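Local coordinates for ribulose bisphosphate carboxylase (Hyperthermus butylicus DSM 5456, PDB 6HUN), which probably catalyses the addition of carbon dioxide and water to ribulose 1,5-bisphosphate, giving two molecules of 3-phosphoglycerate, in an archaeal AMP degradation pathway, at residues A246-R249 / E250-K253. Numbering follows the deposited sequence.
Sequences APIR and EMEK
P247 and M251 close the first turn of helix 248-260, which links strands 239-243 and 265-269 in a beta-alpha-beta unit of the Rubisco TIM barrel. P247 is the N-cap: its ring nitrogen has no hydrogen to offer, which costs nothing ahead of a helix, while its O accepts M251 N at 2.8 Å. The next bonds of the i to i+4 ladder run from E252 N to I248 O and, longer at 3.2 Å, from K253 N to R249 O.

Apolar contacts line the buried side. A246, small enough to fit close to the turn, packs its CB on M251 CB at 4.2 Å. I248 and M251 run side by side, CD1 meeting CE at 4.2 Å; with chi1 at 177°, M251 CG swings opposite the backbone N, and the bend at chi3 turns CE toward I248 CD1. Both also pack on H280 of helix 275-288, and I248 touches H280 of the second subunit as well.

Among the charged residues, E252 runs obliquely across I248, with OE2 3.6 Å from CG2, and OE2 is hydrogen-bonded to H280 of its own chain. Replacing E252 by an alanine is likely to cost H280 this carboxylate partner and to open a gap beside I248 CG2. E250, bent at chi2, shares its carboxylate between R254 and K253, whose NZ meets OE2 from the syn side, 33° out of the carboxylate plane, at 3.2 Å. R249 extends toward the second subunit, packing on its H280, and NH1 forms a long, weak ion pair with its E283, while one water donates to both R249 O (2.9 Å) and E252 OE1.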
loop_
_atom_site.group_PDB
_atom_site.type_symbol
_atom_site.label_atom_id
_atom_site.label_comp_id
_atom_site.label_asym_id
_atom_site.label_seq_id
_atom_site.Cartn_x
_atom_site.Cartn_y
_atom_site.Cartn_z
ATOM N N ALA A 246 -7.552 -6.808 -9.170
ATOM C CA ALA A 246 -8.652 -7.664 -8.708
ATOM C C ALA A 246 -8.173 -8.477 -7.513
ATOM O O ALA A 246 -6.959 -8.567 -7.262
ATOM C CB ALA A 246 -9.126 -8.582 -9.828
ATOM N N PRO A 247 -9.077 -9.012 -6.700
ATOM C CA PRO A 247 -8.638 -10.031 -5.744
ATOM C C PRO A 247 -7.905 -11.134 -6.515
ATOM O O PRO A 247 -8.135 -11.339 -7.716
ATOM C CB PRO A 247 -9.955 -10.527 -5.104
ATOM C CG PRO A 247 -10.942 -9.353 -5.299
ATOM C CD PRO A 247 -10.541 -8.806 -6.696
ATOM N N ILE A 248 -7.018 -11.852 -5.805
ATOM C CA ILE A 248 -6.025 -12.741 -6.436
ATOM C C ILE A 248 -6.698 -13.759 -7.376
ATOM O O ILE A 248 -6.295 -13.915 -8.543
ATOM C CB ILE A 248 -5.166 -13.439 -5.348
ATOM C CG1 ILE A 248 -4.256 -12.429 -4.568
ATOM C CG2 ILE A 248 -4.356 -14.641 -5.909
ATOM C CD1 ILE A 248 -3.199 -11.545 -5.419
ATOM N N ARG A 249 -7.708 -14.500 -6.889
ATOM C CA ARG A 249 -8.335 -15.487 -7.775
ATOM C C ARG A 249 -8.953 -14.839 -9.026
ATOM O O ARG A 249 -8.843 -15.394 -10.146
ATOM C CB ARG A 249 -9.344 -16.301 -6.955
ATOM C CG ARG A 249 -8.639 -17.488 -6.327
ATOM C CD ARG A 249 -9.436 -18.216 -5.263
ATOM N NE ARG A 249 -8.563 -19.166 -4.570
ATOM C CZ ARG A 249 -8.894 -19.893 -3.501
ATOM N NH1 ARG A 249 -10.102 -19.786 -2.939
ATOM N NH2 ARG A 249 -7.991 -20.719 -2.982
ATOM N N GLU A 250 -9.571 -13.646 -8.883
ATOM C CA GLU A 250 -10.124 -13.002 -10.086
ATOM C C GLU A 250 -9.013 -12.513 -11.008
ATOM O O GLU A 250 -9.152 -12.578 -12.259
ATOM C CB GLU A 250 -11.063 -11.854 -9.679
ATOM C CG GLU A 250 -12.511 -12.295 -9.301
ATOM C CD GLU A 250 -13.188 -13.090 -10.454
ATOM O OE1 GLU A 250 -13.116 -12.660 -11.650
ATOM O OE2 GLU A 250 -13.780 -14.174 -10.168
ATOM N N MET A 251 -7.894 -12.032 -10.434
ATOM C CA MET A 251 -6.779 -11.571 -11.280
ATOM C C MET A 251 -6.188 -12.731 -12.072
ATOM O O MET A 251 -5.866 -12.600 -13.279
ATOM C CB MET A 251 -5.690 -10.934 -10.409
ATOM C CG MET A 251 -4.444 -10.479 -11.237
ATOM S SD MET A 251 -3.133 -9.851 -10.190
ATOM C CE MET A 251 -2.470 -11.359 -9.531
ATOM N N GLU A 252 -6.009 -13.874 -11.401
ATOM C CA GLU A 252 -5.473 -15.066 -12.075
ATOM C C GLU A 252 -6.316 -15.441 -13.279
ATOM O O GLU A 252 -5.785 -15.756 -14.366
ATOM C CB GLU A 252 -5.401 -16.252 -11.088
ATOM C CG GLU A 252 -4.316 -16.124 -10.023
ATOM C CD GLU A 252 -4.500 -17.133 -8.879
ATOM O OE1 GLU A 252 -5.602 -17.708 -8.744
ATOM O OE2 GLU A 252 -3.537 -17.363 -8.107
ATOM N N LYS A 253 -7.644 -15.417 -13.130
ATOM C CA LYS A 253 -8.489 -15.764 -14.280
ATOM C C LYS A 253 -8.351 -14.740 -15.395
ATOM O O LYS A 253 -8.410 -15.083 -16.591
ATOM C CB LYS A 253 -9.950 -15.853 -13.848
ATOM C CG LYS A 253 -10.208 -16.992 -12.863
ATOM C CD LYS A 253 -11.323 -16.655 -11.810
ATOM C CE LYS A 253 -12.645 -17.296 -12.214
ATOM N NZ LYS A 253 -13.690 -17.205 -11.145
HETATM O O HOH W 1 -8.360 -18.292 -10.320
#